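Long-range contacts in soluble lytic murein transglycosylase (Pseudomonas aeruginosa, PDB 5OHU), which turns over cell-wall peptidoglycan as a soluble lytic transglycosylase, acting in both exolytic and endolytic mode: residues A[152-157]-A[181-186]; A[190-195]-A[245-250]; A[211-216]-A[238-243]; A[251-256]-A[286-291]. All blocks are in the same frame, centred on the assembly; numbering follows the deposited sequence. Where two conformers were deposited one is given.

Contact 1 of 4, residues A[152-157]-A[181-186]; sequences LWLVGK and VWKRLK. With PO4 (phosphate ion), chain B.
NH2 of R184 is gripped from two quarters: it donates to K157 O at 2.9 Å, with the donor tilted from the carbonyl plane, and to the phosphate O2 at 2.8 Å in a nearly straight bond. NH1 holds the phosphate O3, and NE gives its N-H to V155 O at 2.9 Å, so four bonds fix the rotation of the guanidinium. Both carbonyls lie close to its plane. The chain is extended from CG to NE and crosses the W153 side chain at about a right angle; CD sits 3.8 Å from the centroid of the six-membered ring of W153, a CH-pi contact over the face, while CZ makes a cation-pi contact with that same ring. W153 NE1 donates its hydrogen bond to K180 O, which probably helps to set the tilt of the indole. L154 centres an inverse gamma turn, where helix 142-153 gives way to loop, and its CD2 presses tightly on K183 CB at 3.5 Å. The phosphate, probably from the crystallisation liquor, is also held by Q159 N. An arginine of helix 178-190 thus holds the loop that follows helix 142-153 within the Slt70-like alpha-superhelix.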
# COMPACT_ATOMS: atom_id res chain seq x y z
N LEU A 152 10.91 8.67 -19.94
CA LEU A 152 10.05 7.56 -20.30
C LEU A 152 10.84 6.36 -20.78
O LEU A 152 10.33 5.23 -20.73
CB LEU A 152 9.04 7.98 -21.37
CG LEU A 152 8.02 8.96 -20.80
CD1 LEU A 152 7.47 9.85 -21.91
CD2 LEU A 152 6.92 8.18 -20.12
N TRP A 153 12.07 6.58 -21.26
CA TRP A 153 12.89 5.48 -21.74
C TRP A 153 13.51 4.72 -20.58
O TRP A 153 13.62 3.49 -20.64
CB TRP A 153 13.98 6.01 -22.69
CG TRP A 153 15.03 4.99 -23.01
CD1 TRP A 153 16.24 4.82 -22.39
CD2 TRP A 153 14.94 3.97 -24.01
NE1 TRP A 153 16.92 3.77 -22.96
CE2 TRP A 153 16.14 3.22 -23.95
CE3 TRP A 153 13.97 3.61 -24.95
CZ2 TRP A 153 16.39 2.13 -24.78
CZ3 TRP A 153 14.20 2.54 -25.78
CH2 TRP A 153 15.41 1.81 -25.69
N LEU A 154 13.88 5.42 -19.50
CA LEU A 154 14.59 4.80 -18.38
C LEU A 154 13.60 4.14 -17.44
O LEU A 154 13.38 4.56 -16.30
CB LEU A 154 15.46 5.82 -17.66
CG LEU A 154 16.76 6.04 -18.45
CD1 LEU A 154 17.60 7.17 -17.86
CD2 LEU A 154 17.52 4.72 -18.53
N VAL A 155 13.00 3.07 -17.94
CA VAL A 155 11.93 2.35 -17.27
C VAL A 155 12.10 0.88 -17.61
O VAL A 155 12.37 0.52 -18.76
CB VAL A 155 10.54 2.86 -17.71
CG1 VAL A 155 9.47 1.98 -17.16
CG2 VAL A 155 10.28 4.31 -17.24
N GLY A 156 11.93 0.02 -16.60
CA GLY A 156 12.20 -1.40 -16.68
C GLY A 156 11.11 -2.27 -17.26
O GLY A 156 11.24 -3.49 -17.23
N LYS A 157 10.05 -1.68 -17.80
CA LYS A 157 8.92 -2.39 -18.38
C LYS A 157 8.68 -1.91 -19.80
O LYS A 157 9.17 -0.84 -20.21
CB LYS A 157 7.65 -2.20 -17.53
CG LYS A 157 7.21 -0.75 -17.36
CD LYS A 157 6.04 -0.62 -16.38
CE LYS A 157 4.72 -0.25 -17.08
NZ LYS A 157 4.65 1.19 -17.50
N VAL A 181 20.94 2.59 -23.59
CA VAL A 181 20.45 1.22 -23.74
C VAL A 181 20.85 0.39 -22.54
O VAL A 181 20.04 -0.34 -21.96
CB VAL A 181 20.98 0.59 -25.05
CG1 VAL A 181 20.36 -0.80 -25.25
CG2 VAL A 181 20.69 1.50 -26.23
N TRP A 182 22.12 0.50 -22.14
CA TRP A 182 22.63 -0.24 -20.99
C TRP A 182 21.85 0.08 -19.72
O TRP A 182 21.43 -0.83 -19.00
CB TRP A 182 24.12 0.05 -20.82
CG TRP A 182 24.74 -0.71 -19.67
CD1 TRP A 182 25.01 -0.22 -18.43
CD2 TRP A 182 25.15 -2.08 -19.67
NE1 TRP A 182 25.57 -1.21 -17.65
CE2 TRP A 182 25.68 -2.36 -18.38
CE3 TRP A 182 25.15 -3.10 -20.62
CZ2 TRP A 182 26.19 -3.62 -18.03
CZ3 TRP A 182 25.65 -4.35 -20.27
CH2 TRP A 182 26.17 -4.60 -18.99
N LYS A 183 21.66 1.37 -19.41
CA LYS A 183 20.88 1.73 -18.23
C LYS A 183 19.51 1.06 -18.24
O LYS A 183 19.05 0.57 -17.21
CB LYS A 183 20.63 3.23 -18.15
CG LYS A 183 21.61 4.12 -17.44
CD LYS A 183 22.63 4.61 -18.38
CE LYS A 183 23.40 5.78 -17.78
NZ LYS A 183 23.71 5.48 -16.35
N ARG A 184 18.83 1.09 -19.38
CA ARG A 184 17.49 0.53 -19.39
C ARG A 184 17.54 -0.98 -19.24
O ARG A 184 16.69 -1.59 -18.58
CB ARG A 184 16.73 0.93 -20.65
CG ARG A 184 15.24 0.62 -20.52
CD ARG A 184 14.49 0.76 -21.82
NE ARG A 184 13.09 0.47 -21.60
CZ ARG A 184 12.17 0.38 -22.57
NH1 ARG A 184 12.50 0.56 -23.84
NH2 ARG A 184 10.92 0.11 -22.25
N LEU A 185 18.54 -1.61 -19.85
CA LEU A 185 18.76 -3.04 -19.66
C LEU A 185 18.84 -3.37 -18.17
O LEU A 185 18.18 -4.29 -17.69
CB LEU A 185 20.03 -3.45 -20.40
CG LEU A 185 20.66 -4.84 -20.34
CD1 LEU A 185 19.68 -5.93 -20.10
CD2 LEU A 185 21.37 -5.08 -21.68
N LYS A 186 19.62 -2.59 -17.43
CA LYS A 186 19.76 -2.83 -16.00
C LYS A 186 18.41 -2.72 -15.29
O LYS A 186 18.04 -3.60 -14.49
CB LYS A 186 20.78 -1.82 -15.44
CG LYS A 186 21.20 -2.01 -14.01
CD LYS A 186 22.34 -1.05 -13.66
CE LYS A 186 22.24 -0.55 -12.23
NZ LYS A 186 23.41 0.29 -11.84
P PO4 B . 9.34 -0.25 -25.78
O1 PO4 B . 9.05 -1.57 -26.45
O2 PO4 B . 9.02 -0.35 -24.31
O3 PO4 B . 10.79 0.10 -26.01
O4 PO4 B . 8.47 0.83 -26.39

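Contact 2 of 4, residues A[190-195]-A[245-250]; sequences EARNYS and LRRLAR
R247 is met by three parts of the 190-195 segment. The guanidinium of R192 lies flat on that of R247, centres 4.0 Å apart and planes at 22°, with R247 NE toward the rim of the R192 group. Y194 meets R247 tip to tip, its OH taking a weak hydrogen bond from NH1 at 3.1 Å. E190 O is close to NH2 at 3.0 Å, but the angle is poor; the firm partner of NH2 is A189 O. E190 OE2 also forms a salt bridge with R246 NH2 at 3.0 Å, weak as a hydrogen bond, with the carboxylate and guanidinium planes steeply turned. The stacked pair carries like charges, which the carbonyl of A189, bonded to NH2, may partly ease. R247 reaches this place by bending at chi2 and chi3 (73° and 39°), with A218 and P221 packed against its side chain. The positive phi of R192 belongs to the Schellman motif that ends helix 178-190, with two bonds back into its last turn, before helix 194-201 starts. It is a surface contact in which arginines of helix 235-251 meet a Schellman motif at a neighbouring helix end.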
# COMPACT_ATOMS: atom_id res chain seq x y z
N GLU A 190 16.40 -5.59 -13.32
CA GLU A 190 15.96 -5.41 -11.93
C GLU A 190 14.48 -5.74 -11.77
O GLU A 190 14.07 -6.34 -10.78
CB GLU A 190 16.24 -3.98 -11.48
CG GLU A 190 17.72 -3.70 -11.22
CD GLU A 190 18.04 -2.22 -11.10
OE1 GLU A 190 17.16 -1.39 -11.41
OE2 GLU A 190 19.17 -1.87 -10.70
N ALA A 191 13.66 -5.34 -12.74
CA ALA A 191 12.22 -5.57 -12.68
C ALA A 191 11.85 -6.97 -13.15
O ALA A 191 10.65 -7.27 -13.25
CB ALA A 191 11.49 -4.53 -13.52
N ARG A 192 12.84 -7.82 -13.45
CA ARG A 192 12.61 -9.20 -13.86
C ARG A 192 11.83 -9.28 -15.17
O ARG A 192 11.13 -10.27 -15.41
CB ARG A 192 11.90 -10.01 -12.77
CG ARG A 192 12.58 -9.98 -11.42
CD ARG A 192 11.78 -10.72 -10.35
NE ARG A 192 12.24 -10.37 -9.01
CZ ARG A 192 13.02 -11.14 -8.25
NH1 ARG A 192 13.43 -12.32 -8.69
NH2 ARG A 192 13.39 -10.72 -7.04
N ASN A 193 11.94 -8.26 -16.02
CA ASN A 193 11.38 -8.30 -17.37
C ASN A 193 12.49 -8.70 -18.35
O ASN A 193 13.10 -7.86 -19.02
CB ASN A 193 10.74 -6.96 -17.72
CG ASN A 193 9.50 -6.69 -16.90
OD1 ASN A 193 8.74 -7.61 -16.58
ND2 ASN A 193 9.29 -5.43 -16.53
N TYR A 194 12.74 -10.01 -18.45
CA TYR A 194 13.93 -10.48 -19.16
C TYR A 194 13.75 -10.47 -20.67
O TYR A 194 14.74 -10.34 -21.39
CB TYR A 194 14.32 -11.87 -18.68
CG TYR A 194 14.50 -11.95 -17.18
CD1 TYR A 194 15.46 -11.17 -16.54
CD2 TYR A 194 13.70 -12.78 -16.40
CE1 TYR A 194 15.63 -11.22 -15.15
CE2 TYR A 194 13.86 -12.84 -15.01
CZ TYR A 194 14.83 -12.06 -14.40
OH TYR A 194 15.00 -12.12 -13.03
N SER A 195 12.52 -10.57 -21.17
CA SER A 195 12.32 -10.48 -22.61
C SER A 195 12.69 -9.08 -23.10
O SER A 195 13.45 -8.92 -24.06
CB SER A 195 10.88 -10.83 -22.95
OG SER A 195 10.63 -10.68 -24.33
N LEU A 245 24.51 -9.12 -6.80
CA LEU A 245 24.61 -9.13 -5.34
C LEU A 245 23.36 -8.55 -4.70
O LEU A 245 22.92 -9.05 -3.66
CB LEU A 245 25.84 -8.38 -4.86
CG LEU A 245 27.15 -9.00 -5.32
CD1 LEU A 245 28.29 -8.00 -5.26
CD2 LEU A 245 27.42 -10.20 -4.46
N ARG A 246 22.77 -7.52 -5.31
CA ARG A 246 21.53 -6.97 -4.76
C ARG A 246 20.41 -7.98 -4.85
O ARG A 246 19.61 -8.12 -3.91
CB ARG A 246 21.15 -5.68 -5.50
CG ARG A 246 21.55 -4.41 -4.73
CD ARG A 246 22.28 -3.41 -5.60
NE ARG A 246 21.64 -3.23 -6.89
CZ ARG A 246 22.27 -2.85 -8.00
NH1 ARG A 246 23.58 -2.61 -7.98
NH2 ARG A 246 21.58 -2.72 -9.13
N ARG A 247 20.33 -8.71 -5.96
CA ARG A 247 19.33 -9.76 -6.10
C ARG A 247 19.60 -10.87 -5.09
O ARG A 247 18.71 -11.26 -4.33
CB ARG A 247 19.35 -10.29 -7.54
CG ARG A 247 18.42 -11.47 -7.84
CD ARG A 247 16.93 -11.11 -7.90
NE ARG A 247 16.63 -9.82 -8.54
CZ ARG A 247 16.39 -9.67 -9.84
NH1 ARG A 247 16.43 -10.70 -10.66
NH2 ARG A 247 16.10 -8.46 -10.33
N LEU A 248 20.85 -11.34 -5.03
CA LEU A 248 21.21 -12.43 -4.13
C LEU A 248 20.94 -12.09 -2.68
O LEU A 248 20.63 -12.97 -1.87
CB LEU A 248 22.69 -12.79 -4.32
CG LEU A 248 23.27 -14.03 -3.67
CD1 LEU A 248 22.55 -15.28 -4.17
CD2 LEU A 248 24.78 -14.09 -3.95
N ALA A 249 21.09 -10.81 -2.31
CA ALA A 249 20.86 -10.42 -0.93
C ALA A 249 19.45 -10.72 -0.45
O ALA A 249 19.23 -10.87 0.75
CB ALA A 249 21.16 -8.93 -0.76
N ARG A 250 18.48 -10.82 -1.37
CA ARG A 250 17.10 -11.03 -0.96
C ARG A 250 16.92 -12.38 -0.28
O ARG A 250 16.21 -12.49 0.73
CB ARG A 250 16.16 -10.89 -2.16
CG ARG A 250 14.68 -11.14 -1.86
CD ARG A 250 13.78 -10.61 -2.98
NE ARG A 250 12.53 -11.36 -3.09
CZ ARG A 250 12.34 -12.38 -3.92
NH1 ARG A 250 13.33 -12.78 -4.71
NH2 ARG A 250 11.17 -13.00 -3.97

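Contact 3 of 4, residues A[211-216]-A[238-243]; sequences GALMVS and ADVVGL
M214 and V240 form the tight part of this contact: CB of M214 lies 3.9 Å from V240 CG2, and their CA atoms, 4.9 Å apart, are the nearest pair between the two segments. V240 stands with CG1 anti to the backbone N (chi1 171°). From there CG1 rests 4.0 Å from L213 O, while CG2 turns to the N and CB of M214, so its two methyls rest on neighbouring backbone atoms, CG1 on L213 O and CG2 on M214 N. The M214 chain runs out and bends at chi3, bringing CE to 3.8 Å from D239 O; two conformers were deposited for this residue, so the placing of its outer atoms holds for one of them. Helices 208-219 and 235-251 run almost parallel here, at 6° with axes 9.2 Å apart, and a loop without helix, residues 220-234, carries the chain back between them. Side-by-side helices of this kind build the alpha-superhelix of Slt70-like enzymes. W182 and K186 of helix 178-190 also pack against M214, which is buried. Elsewhere the packing is looser. L213 CG stays 4.4 Å from V240 CG1 on a partly exposed flank, where R229 and F230 lie against the leucine, and L243 CD1 only grazes M214 SD at 4.5 Å. The D239 carboxylate leads away from the contact altogether, bonding through OD2 to W182 NE1 and pairing through OD1 with K186 NZ.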
# COMPACT_ATOMS: atom_id res chain seq x y z
N GLY A 211 25.86 -7.72 -21.58
CA GLY A 211 24.42 -7.58 -21.48
C GLY A 211 23.73 -8.92 -21.31
O GLY A 211 22.83 -9.08 -20.49
N ALA A 212 24.17 -9.92 -22.07
CA ALA A 212 23.66 -11.27 -21.87
C ALA A 212 24.04 -11.78 -20.49
O ALA A 212 23.27 -12.50 -19.84
CB ALA A 212 24.21 -12.19 -22.97
N LEU A 213 25.22 -11.40 -20.02
CA LEU A 213 25.67 -11.80 -18.69
C LEU A 213 24.80 -11.17 -17.63
O LEU A 213 24.47 -11.80 -16.61
CB LEU A 213 27.13 -11.40 -18.51
CG LEU A 213 28.03 -12.27 -17.65
CD1 LEU A 213 27.79 -13.75 -18.00
CD2 LEU A 213 29.49 -11.86 -17.90
N MET A 214 24.42 -9.91 -17.84
CA MET A 214 23.51 -9.26 -16.90
C MET A 214 22.21 -10.05 -16.78
O MET A 214 21.74 -10.31 -15.67
CB MET A 214 23.24 -7.82 -17.32
CG MET A 214 22.25 -7.11 -16.41
SD MET A 214 22.37 -5.32 -16.55
CE MET A 214 23.84 -5.01 -15.57
N VAL A 215 21.63 -10.45 -17.91
CA VAL A 215 20.36 -11.17 -17.86
C VAL A 215 20.53 -12.50 -17.13
O VAL A 215 19.73 -12.85 -16.26
CB VAL A 215 19.78 -11.36 -19.28
CG1 VAL A 215 18.50 -12.22 -19.23
CG2 VAL A 215 19.51 -9.99 -19.94
N SER A 216 21.57 -13.26 -17.48
CA SER A 216 21.82 -14.55 -16.84
C SER A 216 22.02 -14.41 -15.34
O SER A 216 21.49 -15.21 -14.56
CB SER A 216 23.04 -15.21 -17.47
OG SER A 216 23.26 -16.49 -16.88
N ALA A 238 31.23 -4.60 -13.32
CA ALA A 238 30.82 -4.14 -12.00
C ALA A 238 29.31 -3.96 -11.91
O ALA A 238 28.72 -4.24 -10.86
CB ALA A 238 31.52 -2.83 -11.63
N ASP A 239 28.68 -3.48 -12.98
CA ASP A 239 27.22 -3.38 -13.01
C ASP A 239 26.58 -4.76 -12.97
O ASP A 239 25.61 -4.98 -12.23
CB ASP A 239 26.78 -2.63 -14.27
CG ASP A 239 26.58 -1.15 -14.02
OD1 ASP A 239 26.16 -0.78 -12.91
OD2 ASP A 239 26.86 -0.36 -14.94
N VAL A 240 27.10 -5.71 -13.75
CA VAL A 240 26.57 -7.07 -13.69
C VAL A 240 26.64 -7.60 -12.27
O VAL A 240 25.64 -8.08 -11.72
CB VAL A 240 27.31 -7.98 -14.68
CG1 VAL A 240 26.91 -9.43 -14.45
CG2 VAL A 240 26.97 -7.54 -16.10
N VAL A 241 27.81 -7.50 -11.65
CA VAL A 241 28.02 -8.08 -10.34
C VAL A 241 27.16 -7.38 -9.29
O VAL A 241 26.54 -8.02 -8.44
CB VAL A 241 29.51 -8.06 -9.99
CG1 VAL A 241 29.74 -8.31 -8.51
CG2 VAL A 241 30.24 -9.10 -10.85
N GLY A 242 27.07 -6.05 -9.38
CA GLY A 242 26.30 -5.33 -8.38
C GLY A 242 24.83 -5.68 -8.42
O GLY A 242 24.18 -5.84 -7.38
N LEU A 243 24.28 -5.82 -9.63
CA LEU A 243 22.89 -6.25 -9.77
C LEU A 243 22.71 -7.63 -9.15
O LEU A 243 21.76 -7.87 -8.39
CB LEU A 243 22.48 -6.26 -11.24
CG LEU A 243 20.99 -6.55 -11.47
CD1 LEU A 243 20.44 -5.62 -12.52
CD2 LEU A 243 20.79 -7.99 -11.89

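Contact 4 of 4, residues A[251-256]-A[286-291]; sequences QDPEKA and AKRFDP
The first turn of helix 253-263, with P253 and E254, meets the Schellman turn that ends helix 271-287, where R288 and D290 project across. R288 does most of the touching. Its CD lies 3.4 Å from P253 CG, the two side chains reaching tip to tip, and the proline CD sits 3.5 Å above the plane of the guanidinium of R288, offset toward the rim. The arginine chain bends at chi3 (109°), which turns NE toward E254. There OE1 of E254 forms a salt bridge with R288 NE at 3.4 Å; the carboxylate and guanidinium planes are nearly perpendicular, and the pair is held by charge without a hydrogen bond. E254 brings its carboxylate inward by a bend at chi2 (81°). OE1 also accepts from a water at 2.6 Å, and the same water donates to D290 OD2 at 2.8 Å. This bridge joins two carboxylates whose OE1 and OD2 are 4.3 Å apart, a repulsion probably eased by R288 and by R292, the salt-bridge partner of D290 OD2. Behind this first shell, both helix ends are capped. K255 N donates to D252 OD1 at 3.1 Å, approaching from above the carboxylate plane, an N-cap bond, with P253 as the first residue of the helix. On the other side F289, at positive phi, lets its own N and that of D290 bond back to A286 O and L285 O. This is a surface joint between two helices of the Slt-family alpha-superhelix.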
# COMPACT_ATOMS: atom_id res chain seq x y z
N GLN A 251 17.57 -13.43 -0.80
CA GLN A 251 17.38 -14.75 -0.23
C GLN A 251 18.61 -15.34 0.45
O GLN A 251 18.45 -16.23 1.30
CB GLN A 251 16.89 -15.73 -1.31
CG GLN A 251 15.87 -16.77 -0.81
CD GLN A 251 14.49 -16.17 -0.55
OE1 GLN A 251 13.97 -15.41 -1.36
NE2 GLN A 251 13.90 -16.53 0.59
N ASP A 252 19.82 -14.87 0.13
CA ASP A 252 21.03 -15.37 0.77
C ASP A 252 21.99 -14.22 1.07
O ASP A 252 23.06 -14.09 0.47
CB ASP A 252 21.70 -16.44 -0.09
CG ASP A 252 22.69 -17.28 0.69
OD1 ASP A 252 23.11 -16.85 1.79
OD2 ASP A 252 23.07 -18.37 0.20
N PRO A 253 21.64 -13.38 2.05
CA PRO A 253 22.49 -12.21 2.35
C PRO A 253 23.88 -12.59 2.84
O PRO A 253 24.83 -11.83 2.63
CB PRO A 253 21.70 -11.46 3.42
CG PRO A 253 20.80 -12.51 4.02
CD PRO A 253 20.44 -13.43 2.91
N GLU A 254 24.02 -13.74 3.50
CA GLU A 254 25.34 -14.18 3.95
C GLU A 254 26.24 -14.49 2.77
O GLU A 254 27.40 -14.06 2.76
CB GLU A 254 25.24 -15.40 4.88
CG GLU A 254 24.42 -15.15 6.15
CD GLU A 254 22.91 -15.26 5.93
OE1 GLU A 254 22.16 -15.26 6.94
OE2 GLU A 254 22.47 -15.37 4.74
N LYS A 255 25.73 -15.22 1.77
CA LYS A 255 26.52 -15.47 0.58
C LYS A 255 26.82 -14.16 -0.16
O LYS A 255 27.93 -13.96 -0.66
CB LYS A 255 25.81 -16.46 -0.35
CG LYS A 255 26.63 -16.82 -1.58
CD LYS A 255 25.75 -17.23 -2.76
CE LYS A 255 25.71 -18.76 -2.99
NZ LYS A 255 27.05 -19.36 -3.30
N ALA A 256 25.84 -13.25 -0.21
CA ALA A 256 26.05 -11.98 -0.88
C ALA A 256 27.15 -11.17 -0.21
O ALA A 256 27.95 -10.52 -0.89
CB ALA A 256 24.74 -11.19 -0.91
N ALA A 286 20.06 -7.69 8.58
CA ALA A 286 19.46 -7.23 9.83
C ALA A 286 18.10 -7.86 10.05
O ALA A 286 17.74 -8.16 11.19
CB ALA A 286 19.34 -5.70 9.83
N LYS A 287 17.35 -8.11 8.98
CA LYS A 287 16.07 -8.77 9.12
C LYS A 287 16.21 -10.24 9.49
O LYS A 287 15.23 -10.86 9.90
CB LYS A 287 15.24 -8.63 7.84
CG LYS A 287 14.48 -7.33 7.75
CD LYS A 287 14.14 -6.97 6.29
CE LYS A 287 13.43 -5.63 6.24
NZ LYS A 287 12.90 -5.32 4.86
N ARG A 288 17.41 -10.79 9.40
CA ARG A 288 17.68 -12.12 9.93
C ARG A 288 18.36 -12.05 11.29
O ARG A 288 18.78 -13.09 11.81
CB ARG A 288 18.55 -12.91 8.96
CG ARG A 288 17.89 -13.10 7.64
CD ARG A 288 18.92 -13.48 6.64
NE ARG A 288 18.83 -14.87 6.22
CZ ARG A 288 18.08 -15.29 5.21
NH1 ARG A 288 17.34 -14.42 4.53
NH2 ARG A 288 18.06 -16.57 4.89
N PHE A 289 18.49 -10.85 11.84
CA PHE A 289 19.06 -10.66 13.17
C PHE A 289 20.53 -11.08 13.23
O PHE A 289 21.00 -11.62 14.23
CB PHE A 289 18.21 -11.39 14.22
CG PHE A 289 16.72 -11.16 14.04
CD1 PHE A 289 16.22 -9.86 13.87
CD2 PHE A 289 15.82 -12.23 14.00
CE1 PHE A 289 14.85 -9.64 13.70
CE2 PHE A 289 14.45 -12.01 13.83
CZ PHE A 289 13.96 -10.71 13.68
N ASP A 290 21.26 -10.81 12.16
CA ASP A 290 22.67 -11.18 12.09
C ASP A 290 23.48 -9.95 12.47
O ASP A 290 23.37 -8.93 11.78
CB ASP A 290 23.01 -11.65 10.68
CG ASP A 290 24.46 -12.12 10.52
OD1 ASP A 290 25.39 -11.63 11.22
OD2 ASP A 290 24.67 -13.02 9.67
N PRO A 291 24.27 -9.98 13.54
CA PRO A 291 24.96 -8.76 13.98
C PRO A 291 26.00 -8.26 12.98
O PRO A 291 26.47 -7.12 13.11
CB PRO A 291 25.62 -9.17 15.30
CG PRO A 291 25.85 -10.66 15.13
CD PRO A 291 24.64 -11.15 14.35
O HOH W 1 22.75 -14.99 9.47

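Overall arrangement
The four contacts follow the chain through neighbouring helices of the alpha-superhelix. Contact 1 closes before the others open; contact 3 is nested inside the loop closed by contact 2, and contact 4 comes last. Contacts 2 and 3 share helix 235-251, their centres about 10 Å apart, and E190 packs on L243. Contact 1 has its centre about 14 Å from both of theirs and joins contact 2 through the probable hydrogen bond of G156 O with N193 ND2. Helix 253-263 follows helix 235-251, and L248 of contact 2 packs on K255 of contact 4, about 17 Å between centres. Contacts 1 and 4, with centres about 29 Å apart, do not touch: links between neighbours build the curved scaffold.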